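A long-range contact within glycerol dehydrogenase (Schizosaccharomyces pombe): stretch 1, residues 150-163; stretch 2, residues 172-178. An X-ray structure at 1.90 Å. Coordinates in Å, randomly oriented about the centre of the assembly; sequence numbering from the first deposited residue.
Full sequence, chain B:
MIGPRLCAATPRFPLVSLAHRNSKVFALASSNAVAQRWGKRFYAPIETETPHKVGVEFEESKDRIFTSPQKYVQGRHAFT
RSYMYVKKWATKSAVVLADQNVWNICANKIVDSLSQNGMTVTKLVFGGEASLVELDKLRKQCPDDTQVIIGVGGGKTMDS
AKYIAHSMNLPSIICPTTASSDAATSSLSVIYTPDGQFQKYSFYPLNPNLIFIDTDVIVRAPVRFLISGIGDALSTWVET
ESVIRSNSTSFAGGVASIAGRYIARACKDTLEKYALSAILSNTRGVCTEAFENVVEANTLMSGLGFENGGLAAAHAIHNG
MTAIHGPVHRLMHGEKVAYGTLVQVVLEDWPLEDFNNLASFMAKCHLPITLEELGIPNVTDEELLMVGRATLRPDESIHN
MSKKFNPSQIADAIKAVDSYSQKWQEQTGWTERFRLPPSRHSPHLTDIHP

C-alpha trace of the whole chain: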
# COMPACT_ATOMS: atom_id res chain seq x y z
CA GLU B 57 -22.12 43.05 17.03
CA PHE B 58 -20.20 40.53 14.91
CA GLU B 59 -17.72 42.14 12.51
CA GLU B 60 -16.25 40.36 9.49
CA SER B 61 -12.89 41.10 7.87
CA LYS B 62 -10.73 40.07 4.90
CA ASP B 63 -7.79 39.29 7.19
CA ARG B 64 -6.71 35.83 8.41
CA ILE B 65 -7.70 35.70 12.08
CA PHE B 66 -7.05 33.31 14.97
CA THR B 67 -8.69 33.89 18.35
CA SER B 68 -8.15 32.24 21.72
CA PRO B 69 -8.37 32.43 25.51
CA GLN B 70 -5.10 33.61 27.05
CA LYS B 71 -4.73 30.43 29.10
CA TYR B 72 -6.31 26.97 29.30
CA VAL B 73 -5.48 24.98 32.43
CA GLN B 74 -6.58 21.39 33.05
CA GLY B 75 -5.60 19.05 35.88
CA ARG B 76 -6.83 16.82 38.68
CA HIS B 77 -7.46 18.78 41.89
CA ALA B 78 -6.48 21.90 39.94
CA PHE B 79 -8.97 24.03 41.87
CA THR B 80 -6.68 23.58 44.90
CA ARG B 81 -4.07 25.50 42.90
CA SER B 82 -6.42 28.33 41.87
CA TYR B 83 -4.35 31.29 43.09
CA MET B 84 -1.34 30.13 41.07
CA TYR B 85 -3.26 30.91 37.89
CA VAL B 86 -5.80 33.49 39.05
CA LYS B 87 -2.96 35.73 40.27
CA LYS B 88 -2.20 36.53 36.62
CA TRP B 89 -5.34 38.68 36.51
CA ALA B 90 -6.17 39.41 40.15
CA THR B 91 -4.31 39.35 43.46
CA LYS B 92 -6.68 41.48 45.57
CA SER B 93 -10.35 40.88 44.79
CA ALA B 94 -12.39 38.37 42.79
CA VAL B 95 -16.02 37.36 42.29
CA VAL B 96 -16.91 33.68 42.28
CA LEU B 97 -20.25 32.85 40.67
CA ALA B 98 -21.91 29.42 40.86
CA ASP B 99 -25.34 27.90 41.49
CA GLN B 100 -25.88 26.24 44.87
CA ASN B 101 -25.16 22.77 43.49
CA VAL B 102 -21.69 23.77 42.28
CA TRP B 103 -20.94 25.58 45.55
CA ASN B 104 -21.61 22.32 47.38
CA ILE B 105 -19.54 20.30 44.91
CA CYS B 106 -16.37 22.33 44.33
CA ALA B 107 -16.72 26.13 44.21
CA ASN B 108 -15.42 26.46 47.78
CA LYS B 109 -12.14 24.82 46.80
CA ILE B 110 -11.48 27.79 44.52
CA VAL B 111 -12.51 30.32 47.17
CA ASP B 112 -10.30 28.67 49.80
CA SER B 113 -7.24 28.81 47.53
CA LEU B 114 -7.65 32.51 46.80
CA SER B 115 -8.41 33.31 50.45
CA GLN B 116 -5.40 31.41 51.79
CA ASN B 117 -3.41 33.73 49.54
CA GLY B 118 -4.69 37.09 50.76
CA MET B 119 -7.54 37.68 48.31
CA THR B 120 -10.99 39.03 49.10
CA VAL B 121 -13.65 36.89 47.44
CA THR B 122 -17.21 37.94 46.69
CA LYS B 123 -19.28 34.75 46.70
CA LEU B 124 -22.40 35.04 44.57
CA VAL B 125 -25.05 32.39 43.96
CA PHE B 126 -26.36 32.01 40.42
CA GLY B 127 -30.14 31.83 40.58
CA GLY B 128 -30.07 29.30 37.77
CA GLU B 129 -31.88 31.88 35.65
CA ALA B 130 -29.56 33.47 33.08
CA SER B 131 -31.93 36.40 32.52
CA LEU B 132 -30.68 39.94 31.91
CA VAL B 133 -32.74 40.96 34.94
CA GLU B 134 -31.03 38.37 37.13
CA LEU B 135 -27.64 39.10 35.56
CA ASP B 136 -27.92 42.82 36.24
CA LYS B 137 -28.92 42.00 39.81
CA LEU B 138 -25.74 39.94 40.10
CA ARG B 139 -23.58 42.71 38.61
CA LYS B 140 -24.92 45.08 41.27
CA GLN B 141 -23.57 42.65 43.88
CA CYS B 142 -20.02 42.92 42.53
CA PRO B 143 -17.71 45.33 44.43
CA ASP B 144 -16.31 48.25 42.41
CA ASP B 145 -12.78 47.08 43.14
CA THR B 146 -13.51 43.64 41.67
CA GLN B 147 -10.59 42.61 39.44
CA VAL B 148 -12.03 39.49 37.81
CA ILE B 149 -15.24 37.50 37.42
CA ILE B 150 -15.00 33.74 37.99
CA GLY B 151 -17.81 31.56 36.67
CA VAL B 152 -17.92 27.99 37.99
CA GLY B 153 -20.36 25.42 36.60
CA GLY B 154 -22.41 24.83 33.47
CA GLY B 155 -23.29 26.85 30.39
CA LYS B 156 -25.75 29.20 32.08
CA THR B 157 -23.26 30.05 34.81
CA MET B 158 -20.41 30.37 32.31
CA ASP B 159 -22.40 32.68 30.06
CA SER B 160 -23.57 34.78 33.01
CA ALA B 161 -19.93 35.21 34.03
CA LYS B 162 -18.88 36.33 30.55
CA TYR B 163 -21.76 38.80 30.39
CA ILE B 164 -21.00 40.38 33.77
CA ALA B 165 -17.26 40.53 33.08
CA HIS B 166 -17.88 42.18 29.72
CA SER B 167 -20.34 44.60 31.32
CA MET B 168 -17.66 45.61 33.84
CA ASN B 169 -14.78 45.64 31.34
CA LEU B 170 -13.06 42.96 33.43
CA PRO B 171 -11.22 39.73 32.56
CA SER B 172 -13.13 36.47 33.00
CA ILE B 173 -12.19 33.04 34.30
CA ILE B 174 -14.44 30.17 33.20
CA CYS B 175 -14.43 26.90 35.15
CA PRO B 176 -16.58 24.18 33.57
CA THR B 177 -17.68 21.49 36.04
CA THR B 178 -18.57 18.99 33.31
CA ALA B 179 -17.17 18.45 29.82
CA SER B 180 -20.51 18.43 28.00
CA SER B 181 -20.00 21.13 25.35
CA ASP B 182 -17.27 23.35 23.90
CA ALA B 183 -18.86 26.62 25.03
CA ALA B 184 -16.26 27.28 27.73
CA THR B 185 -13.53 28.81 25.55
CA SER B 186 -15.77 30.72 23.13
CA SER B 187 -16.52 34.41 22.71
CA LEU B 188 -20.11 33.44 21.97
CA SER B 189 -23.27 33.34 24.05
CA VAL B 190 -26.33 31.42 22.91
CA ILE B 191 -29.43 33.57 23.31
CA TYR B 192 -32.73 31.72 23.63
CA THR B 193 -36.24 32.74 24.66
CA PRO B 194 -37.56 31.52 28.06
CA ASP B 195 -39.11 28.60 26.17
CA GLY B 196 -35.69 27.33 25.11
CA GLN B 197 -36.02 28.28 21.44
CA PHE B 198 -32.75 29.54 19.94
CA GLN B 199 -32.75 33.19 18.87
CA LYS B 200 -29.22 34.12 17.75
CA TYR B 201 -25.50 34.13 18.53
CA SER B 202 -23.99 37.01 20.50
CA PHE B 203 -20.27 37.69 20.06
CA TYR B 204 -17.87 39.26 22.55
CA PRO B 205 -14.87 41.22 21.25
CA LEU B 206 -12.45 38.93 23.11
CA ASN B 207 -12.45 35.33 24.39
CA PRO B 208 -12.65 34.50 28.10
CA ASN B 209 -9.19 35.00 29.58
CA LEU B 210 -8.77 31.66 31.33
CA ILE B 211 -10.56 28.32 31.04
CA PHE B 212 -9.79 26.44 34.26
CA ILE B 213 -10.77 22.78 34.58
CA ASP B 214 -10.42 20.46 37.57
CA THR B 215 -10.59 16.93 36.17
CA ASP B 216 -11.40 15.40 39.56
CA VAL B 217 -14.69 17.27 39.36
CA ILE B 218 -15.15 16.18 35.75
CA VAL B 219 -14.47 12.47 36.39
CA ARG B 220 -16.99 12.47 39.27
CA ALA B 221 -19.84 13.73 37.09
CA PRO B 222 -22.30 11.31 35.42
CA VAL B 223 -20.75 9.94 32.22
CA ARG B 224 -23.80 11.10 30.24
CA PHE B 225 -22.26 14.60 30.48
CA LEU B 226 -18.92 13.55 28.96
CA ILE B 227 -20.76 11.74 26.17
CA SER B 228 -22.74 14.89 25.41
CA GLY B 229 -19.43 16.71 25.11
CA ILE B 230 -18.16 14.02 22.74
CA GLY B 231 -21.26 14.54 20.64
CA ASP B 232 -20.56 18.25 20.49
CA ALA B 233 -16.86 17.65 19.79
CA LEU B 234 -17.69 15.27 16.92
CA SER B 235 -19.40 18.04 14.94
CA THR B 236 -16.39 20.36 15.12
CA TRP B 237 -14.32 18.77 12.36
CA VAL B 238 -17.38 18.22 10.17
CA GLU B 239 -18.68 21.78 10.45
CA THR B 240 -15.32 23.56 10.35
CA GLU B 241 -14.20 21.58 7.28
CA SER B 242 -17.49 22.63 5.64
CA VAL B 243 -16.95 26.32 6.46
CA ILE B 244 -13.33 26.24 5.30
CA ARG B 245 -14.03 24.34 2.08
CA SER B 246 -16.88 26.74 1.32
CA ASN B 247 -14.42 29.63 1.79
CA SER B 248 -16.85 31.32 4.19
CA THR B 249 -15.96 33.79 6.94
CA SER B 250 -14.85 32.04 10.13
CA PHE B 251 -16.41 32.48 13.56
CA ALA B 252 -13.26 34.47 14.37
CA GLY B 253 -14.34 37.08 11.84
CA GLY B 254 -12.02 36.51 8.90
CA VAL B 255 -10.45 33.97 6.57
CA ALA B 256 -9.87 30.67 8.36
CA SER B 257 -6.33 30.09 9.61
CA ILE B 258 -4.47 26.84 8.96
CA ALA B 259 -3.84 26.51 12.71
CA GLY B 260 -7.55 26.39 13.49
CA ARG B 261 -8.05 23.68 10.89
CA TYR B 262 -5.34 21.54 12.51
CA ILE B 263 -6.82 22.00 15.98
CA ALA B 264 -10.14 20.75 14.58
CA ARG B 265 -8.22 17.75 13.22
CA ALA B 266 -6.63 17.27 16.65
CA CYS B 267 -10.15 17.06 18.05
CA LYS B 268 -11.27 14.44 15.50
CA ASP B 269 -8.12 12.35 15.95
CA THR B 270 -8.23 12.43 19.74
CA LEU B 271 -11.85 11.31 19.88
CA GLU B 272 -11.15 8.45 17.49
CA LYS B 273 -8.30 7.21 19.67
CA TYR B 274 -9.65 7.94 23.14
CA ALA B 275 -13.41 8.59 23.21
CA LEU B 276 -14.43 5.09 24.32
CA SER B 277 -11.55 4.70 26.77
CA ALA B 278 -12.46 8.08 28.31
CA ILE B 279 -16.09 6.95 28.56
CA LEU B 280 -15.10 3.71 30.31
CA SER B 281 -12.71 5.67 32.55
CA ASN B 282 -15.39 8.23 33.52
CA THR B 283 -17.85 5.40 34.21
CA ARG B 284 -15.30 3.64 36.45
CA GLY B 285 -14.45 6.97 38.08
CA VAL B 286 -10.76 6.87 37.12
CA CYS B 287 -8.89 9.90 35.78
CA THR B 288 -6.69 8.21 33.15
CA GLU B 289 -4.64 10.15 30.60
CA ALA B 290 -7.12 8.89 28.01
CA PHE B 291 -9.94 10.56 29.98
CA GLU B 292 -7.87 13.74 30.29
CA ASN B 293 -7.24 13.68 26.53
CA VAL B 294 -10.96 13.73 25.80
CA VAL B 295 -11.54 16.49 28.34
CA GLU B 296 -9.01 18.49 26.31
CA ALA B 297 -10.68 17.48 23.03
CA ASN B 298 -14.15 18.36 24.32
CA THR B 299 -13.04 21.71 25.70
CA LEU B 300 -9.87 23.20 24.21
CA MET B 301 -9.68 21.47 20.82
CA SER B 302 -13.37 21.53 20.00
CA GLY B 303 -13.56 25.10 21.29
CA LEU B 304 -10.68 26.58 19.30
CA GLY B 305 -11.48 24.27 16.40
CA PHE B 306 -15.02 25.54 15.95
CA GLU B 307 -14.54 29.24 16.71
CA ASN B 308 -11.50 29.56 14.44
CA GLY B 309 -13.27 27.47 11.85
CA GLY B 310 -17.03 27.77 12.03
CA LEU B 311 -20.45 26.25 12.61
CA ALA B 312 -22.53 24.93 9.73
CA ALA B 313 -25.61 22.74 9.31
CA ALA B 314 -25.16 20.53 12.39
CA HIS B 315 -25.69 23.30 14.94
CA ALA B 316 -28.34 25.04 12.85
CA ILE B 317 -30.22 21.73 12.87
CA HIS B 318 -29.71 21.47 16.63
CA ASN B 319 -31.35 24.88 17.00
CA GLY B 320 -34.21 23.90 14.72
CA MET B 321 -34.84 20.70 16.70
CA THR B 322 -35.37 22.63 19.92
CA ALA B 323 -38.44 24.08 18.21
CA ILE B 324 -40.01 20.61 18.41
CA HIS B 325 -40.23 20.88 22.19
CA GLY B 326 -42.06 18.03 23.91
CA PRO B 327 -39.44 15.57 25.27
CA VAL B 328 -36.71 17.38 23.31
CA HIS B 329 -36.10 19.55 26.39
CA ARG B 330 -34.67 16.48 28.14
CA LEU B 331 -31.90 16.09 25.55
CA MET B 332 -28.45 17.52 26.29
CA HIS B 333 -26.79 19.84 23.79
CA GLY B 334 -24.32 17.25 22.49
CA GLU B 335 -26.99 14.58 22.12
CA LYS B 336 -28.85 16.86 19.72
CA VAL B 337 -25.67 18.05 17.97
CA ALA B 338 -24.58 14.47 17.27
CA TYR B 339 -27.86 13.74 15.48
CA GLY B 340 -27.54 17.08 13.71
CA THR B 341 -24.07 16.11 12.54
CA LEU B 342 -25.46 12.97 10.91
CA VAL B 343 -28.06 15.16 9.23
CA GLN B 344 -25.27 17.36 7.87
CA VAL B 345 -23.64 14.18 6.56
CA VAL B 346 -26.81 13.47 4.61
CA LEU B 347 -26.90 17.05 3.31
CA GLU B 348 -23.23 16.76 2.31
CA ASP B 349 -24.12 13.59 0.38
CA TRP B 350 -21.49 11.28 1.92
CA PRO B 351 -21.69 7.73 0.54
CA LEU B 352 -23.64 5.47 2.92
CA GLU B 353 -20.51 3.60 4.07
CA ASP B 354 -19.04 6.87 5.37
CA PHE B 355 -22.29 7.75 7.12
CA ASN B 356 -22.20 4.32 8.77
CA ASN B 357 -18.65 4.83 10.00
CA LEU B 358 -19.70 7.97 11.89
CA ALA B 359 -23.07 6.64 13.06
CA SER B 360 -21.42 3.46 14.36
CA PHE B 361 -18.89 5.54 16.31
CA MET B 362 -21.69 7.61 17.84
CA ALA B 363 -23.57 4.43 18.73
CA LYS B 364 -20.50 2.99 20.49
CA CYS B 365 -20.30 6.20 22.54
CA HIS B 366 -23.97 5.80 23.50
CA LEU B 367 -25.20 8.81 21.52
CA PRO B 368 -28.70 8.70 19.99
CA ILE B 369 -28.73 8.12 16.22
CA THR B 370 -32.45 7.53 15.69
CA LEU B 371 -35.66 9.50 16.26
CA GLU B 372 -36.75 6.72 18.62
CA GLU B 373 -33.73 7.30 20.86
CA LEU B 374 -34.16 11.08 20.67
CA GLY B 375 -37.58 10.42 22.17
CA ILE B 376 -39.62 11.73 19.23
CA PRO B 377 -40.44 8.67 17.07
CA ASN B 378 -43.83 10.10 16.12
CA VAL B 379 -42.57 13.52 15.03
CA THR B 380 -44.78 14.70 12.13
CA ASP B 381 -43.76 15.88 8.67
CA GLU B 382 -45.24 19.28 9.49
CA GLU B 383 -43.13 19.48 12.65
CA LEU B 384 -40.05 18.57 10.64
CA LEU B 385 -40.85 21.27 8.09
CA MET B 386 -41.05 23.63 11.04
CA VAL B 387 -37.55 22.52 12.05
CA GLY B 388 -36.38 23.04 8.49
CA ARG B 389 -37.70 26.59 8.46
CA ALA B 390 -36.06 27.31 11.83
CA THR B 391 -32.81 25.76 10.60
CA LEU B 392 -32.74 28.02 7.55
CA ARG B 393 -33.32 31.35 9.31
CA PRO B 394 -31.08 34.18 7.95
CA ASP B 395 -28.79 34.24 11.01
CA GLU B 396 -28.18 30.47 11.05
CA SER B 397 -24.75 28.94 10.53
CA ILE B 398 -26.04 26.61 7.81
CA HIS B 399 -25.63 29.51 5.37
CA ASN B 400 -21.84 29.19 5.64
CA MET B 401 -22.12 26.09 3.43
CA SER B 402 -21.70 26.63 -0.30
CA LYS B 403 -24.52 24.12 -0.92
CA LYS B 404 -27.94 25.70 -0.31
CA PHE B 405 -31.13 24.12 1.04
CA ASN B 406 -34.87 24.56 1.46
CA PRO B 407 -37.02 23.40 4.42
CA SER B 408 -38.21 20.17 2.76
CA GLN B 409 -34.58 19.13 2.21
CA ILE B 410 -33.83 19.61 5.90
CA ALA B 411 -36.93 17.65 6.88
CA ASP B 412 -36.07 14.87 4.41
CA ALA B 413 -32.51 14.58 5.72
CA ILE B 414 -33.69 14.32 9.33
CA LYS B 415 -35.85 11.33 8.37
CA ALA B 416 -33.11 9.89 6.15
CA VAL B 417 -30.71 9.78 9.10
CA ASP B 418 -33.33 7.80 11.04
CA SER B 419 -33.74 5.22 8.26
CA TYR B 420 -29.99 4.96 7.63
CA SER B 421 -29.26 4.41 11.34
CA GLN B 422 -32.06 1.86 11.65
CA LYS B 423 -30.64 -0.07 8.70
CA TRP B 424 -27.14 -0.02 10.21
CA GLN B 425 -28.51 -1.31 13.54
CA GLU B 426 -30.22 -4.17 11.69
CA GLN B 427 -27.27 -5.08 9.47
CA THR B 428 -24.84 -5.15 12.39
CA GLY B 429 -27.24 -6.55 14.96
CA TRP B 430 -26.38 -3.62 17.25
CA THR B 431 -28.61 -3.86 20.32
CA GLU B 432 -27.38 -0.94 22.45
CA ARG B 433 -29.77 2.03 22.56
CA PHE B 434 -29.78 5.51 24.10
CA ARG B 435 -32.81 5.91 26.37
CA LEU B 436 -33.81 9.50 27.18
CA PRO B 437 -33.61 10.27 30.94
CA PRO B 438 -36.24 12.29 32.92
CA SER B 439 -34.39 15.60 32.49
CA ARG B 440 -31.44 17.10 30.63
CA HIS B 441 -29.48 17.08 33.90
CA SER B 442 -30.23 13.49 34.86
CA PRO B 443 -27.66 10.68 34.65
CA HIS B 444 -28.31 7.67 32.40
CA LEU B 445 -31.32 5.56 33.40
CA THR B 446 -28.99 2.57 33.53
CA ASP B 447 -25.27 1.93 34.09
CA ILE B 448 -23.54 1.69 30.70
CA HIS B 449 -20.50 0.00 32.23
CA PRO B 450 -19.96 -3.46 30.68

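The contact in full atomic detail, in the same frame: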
# COMPACT_ATOMS: atom_id res chain seq x y z
N ILE B 150 -15.22 35.17 38.13
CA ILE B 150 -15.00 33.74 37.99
C ILE B 150 -16.31 32.96 37.96
O ILE B 150 -17.04 32.93 38.95
CB ILE B 150 -14.15 33.19 39.15
CG1 ILE B 150 -12.88 34.03 39.32
CG2 ILE B 150 -13.79 31.74 38.89
CD1 ILE B 150 -12.01 33.61 40.49
N GLY B 151 -16.59 32.34 36.82
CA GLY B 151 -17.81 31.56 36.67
C GLY B 151 -17.49 30.08 36.82
O GLY B 151 -16.65 29.55 36.09
N VAL B 152 -18.16 29.41 37.75
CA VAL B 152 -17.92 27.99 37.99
C VAL B 152 -19.20 27.17 37.79
O VAL B 152 -20.17 27.37 38.51
CB VAL B 152 -17.40 27.75 39.42
CG1 VAL B 152 -16.93 26.30 39.58
CG2 VAL B 152 -16.27 28.71 39.74
N GLY B 153 -19.19 26.25 36.83
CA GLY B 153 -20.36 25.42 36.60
C GLY B 153 -20.69 25.13 35.14
O GLY B 153 -19.79 24.93 34.32
N GLY B 154 -21.98 25.11 34.83
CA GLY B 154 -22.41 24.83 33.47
C GLY B 154 -22.57 26.04 32.58
O GLY B 154 -22.25 27.17 32.96
N GLY B 155 -23.09 25.80 31.37
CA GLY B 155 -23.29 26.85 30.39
C GLY B 155 -23.94 28.14 30.87
O GLY B 155 -23.45 29.23 30.58
N LYS B 156 -25.06 28.02 31.58
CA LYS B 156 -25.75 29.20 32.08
C LYS B 156 -24.86 30.02 33.00
O LYS B 156 -24.81 31.25 32.89
CB LYS B 156 -27.02 28.79 32.84
CG LYS B 156 -28.16 28.31 31.94
CD LYS B 156 -29.42 28.07 32.76
CE LYS B 156 -30.58 27.62 31.88
NZ LYS B 156 -31.83 27.44 32.67
N THR B 157 -24.14 29.35 33.90
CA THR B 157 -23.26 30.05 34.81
C THR B 157 -22.08 30.66 34.05
O THR B 157 -21.68 31.80 34.31
CB THR B 157 -22.71 29.11 35.90
OG1 THR B 157 -23.80 28.55 36.64
CG2 THR B 157 -21.80 29.87 36.86
N MET B 158 -21.54 29.90 33.10
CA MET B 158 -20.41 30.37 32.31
C MET B 158 -20.78 31.58 31.46
O MET B 158 -20.01 32.53 31.35
CB MET B 158 -19.87 29.24 31.43
CG MET B 158 -19.21 28.11 32.21
SD MET B 158 -18.30 26.91 31.18
CE MET B 158 -19.50 25.57 31.07
N ASP B 159 -21.97 31.56 30.87
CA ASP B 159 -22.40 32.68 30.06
C ASP B 159 -22.73 33.90 30.91
O ASP B 159 -22.50 35.04 30.48
CB ASP B 159 -23.61 32.29 29.20
CG ASP B 159 -23.22 31.38 28.06
OD1 ASP B 159 -22.25 31.71 27.35
OD2 ASP B 159 -23.87 30.33 27.86
N SER B 160 -23.24 33.67 32.11
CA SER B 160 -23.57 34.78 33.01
C SER B 160 -22.27 35.47 33.41
O SER B 160 -22.21 36.70 33.51
CB SER B 160 -24.30 34.25 34.25
OG SER B 160 -25.57 33.72 33.90
N ALA B 161 -21.23 34.68 33.64
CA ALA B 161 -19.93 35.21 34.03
C ALA B 161 -19.32 36.07 32.93
O ALA B 161 -18.77 37.14 33.20
CB ALA B 161 -18.98 34.07 34.38
N LYS B 162 -19.42 35.60 31.69
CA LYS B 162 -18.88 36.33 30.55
C LYS B 162 -19.61 37.65 30.36
O LYS B 162 -19.01 38.68 30.06
CB LYS B 162 -19.00 35.49 29.27
CG LYS B 162 -18.16 34.22 29.27
CD LYS B 162 -18.39 33.40 28.01
CE LYS B 162 -17.63 32.08 28.08
NZ LYS B 162 -17.83 31.23 26.86
N TYR B 163 -20.93 37.61 30.53
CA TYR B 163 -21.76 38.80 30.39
C TYR B 163 -21.37 39.85 31.42
O TYR B 163 -21.11 41.01 31.08
CB TYR B 163 -23.23 38.44 30.56
CG TYR B 163 -24.16 39.63 30.56
CD1 TYR B 163 -24.48 40.29 29.37
CD2 TYR B 163 -24.68 40.13 31.75
CE1 TYR B 163 -25.31 41.42 29.37
CE2 TYR B 163 -25.51 41.25 31.76
CZ TYR B 163 -25.81 41.89 30.57
OH TYR B 163 -26.63 43.00 30.58
N SER B 172 -12.27 37.54 32.50
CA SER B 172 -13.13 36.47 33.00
C SER B 172 -12.38 35.16 33.11
O SER B 172 -11.45 34.89 32.34
CB SER B 172 -14.34 36.30 32.07
OG SER B 172 -13.93 36.04 30.74
N ILE B 173 -12.78 34.35 34.08
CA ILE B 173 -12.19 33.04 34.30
C ILE B 173 -13.37 32.07 34.32
O ILE B 173 -14.27 32.16 35.16
CB ILE B 173 -11.41 32.98 35.64
CG1 ILE B 173 -10.20 33.93 35.55
CG2 ILE B 173 -10.94 31.56 35.91
CD1 ILE B 173 -9.28 33.89 36.76
N ILE B 174 -13.37 31.14 33.36
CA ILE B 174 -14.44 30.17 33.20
C ILE B 174 -14.00 28.79 33.67
O ILE B 174 -13.00 28.25 33.19
CB ILE B 174 -14.86 30.10 31.72
CG1 ILE B 174 -15.17 31.51 31.19
CG2 ILE B 174 -16.08 29.21 31.55
CD1 ILE B 174 -16.36 32.20 31.86
N CYS B 175 -14.76 28.21 34.60
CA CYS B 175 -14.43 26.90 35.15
C CYS B 175 -15.55 25.89 34.95
O CYS B 175 -16.42 25.74 35.81
CB CYS B 175 -14.13 27.03 36.64
SG CYS B 175 -13.06 28.42 37.05
N PRO B 176 -15.53 25.17 33.82
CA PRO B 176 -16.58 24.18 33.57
C PRO B 176 -16.49 23.04 34.59
O PRO B 176 -15.39 22.60 34.94
CB PRO B 176 -16.29 23.73 32.14
CG PRO B 176 -14.81 23.89 32.03
CD PRO B 176 -14.57 25.22 32.71
N THR B 177 -17.64 22.57 35.06
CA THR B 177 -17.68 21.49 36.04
C THR B 177 -18.06 20.15 35.40
O THR B 177 -18.16 19.12 36.08
CB THR B 177 -18.63 21.82 37.19
OG1 THR B 177 -19.92 22.18 36.67
CG2 THR B 177 -18.07 22.98 38.01
N THR B 178 -18.27 20.18 34.09
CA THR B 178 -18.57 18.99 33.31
C THR B 178 -17.96 19.28 31.94
O THR B 178 -17.69 20.44 31.62
CB THR B 178 -20.09 18.75 33.12
OG1 THR B 178 -20.67 19.90 32.49
CG2 THR B 178 -20.76 18.50 34.46
O HOH W 1 -19.71 22.85 32.70

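Two neighbouring parallel strands, 150-153 and 172-176, pair along this contact; their axes run 9° apart and approach to 4.8 Å. The register follows from the backbone hydrogen bonds. Gly151 N donates to Ile173 O (2.9 Å, N-H...O 153°), Cys175 N to Gly151 O (2.8 Å, 158°), Gly153 N to Cys175 O (3.0 Å, 158°), and Thr177 N to the carbonyl Gly153 O at a longer 3.3 Å. Gly151 thus uses both its N and its O, as parallel pairing requires of alternate residues. A water bridges the last rung, donating to Gly153 O at 2.6 Å and accepting a weak bond from Thr177 N at 3.2 Å; it is also hydrogen-bonded to Thr178 OG1 (3.1 Å).

Side chains alternate between the two faces of the sheet. One face carries Ile150, Val152, Ile173 and Cys175. Ile150 (chi1 m, chi2 t) and Ile173 (also m, t) lie side by side, with Ile150 CG1 4.1 Å from Ile173 CB, while Ile150 CG2 reaches Cys175 SG at 3.9 Å. Cys175, at chi1 -45°, places its sulfur in this apolar layer. Val152 is at chi1 t, and its CG1 packs 4.1 Å from Cys175 CB and 3.8 Å from Thr177 CG2, so the threonine contributes its methyl here. At chi1 p, Thr177 also sets its OG1 3.3 Å from Gly153 CA.

The other face is covered by helix 155-163, antiparallel to strand 172-176 at 177° with axes 8.4 Å apart. Ile174 is the chief link, losing 87 Å² to the other stretch. Its chi1 and chi2 are both m (-52° and -64°), which brings the end of the side chain nearer the helix: Ile174 CD1 lies 4.1 Å from Ala161 CB and 3.7 Å from Lys162 CG. Ile174 CG2 meets Met158 SD at a tight 3.2 Å. Met158, m and t at chi1 and chi2 with chi3 at -100°, outside the standard wells, carries its CE to 3.9 Å from Pro176 CB. Lys162 is m, then t throughout; its aliphatic CG serves the contact, while its NZ is hydrogen-bonded elsewhere in the structure.

The glycines on this face leave space for the helix. A CB on Gly151 would fall 2.5 Å from Ala161 CB, a clash. On Gly153 it would be crowded by Thr157 CB at 3.5 Å, and phi/psi of 141/-142 would jam it against the preceding carbonyl, so the backbone itself calls for glycine. Gly154, the N-cap residue, has room for a CB. Between the two stretches 576 Å² is buried, both sides summed.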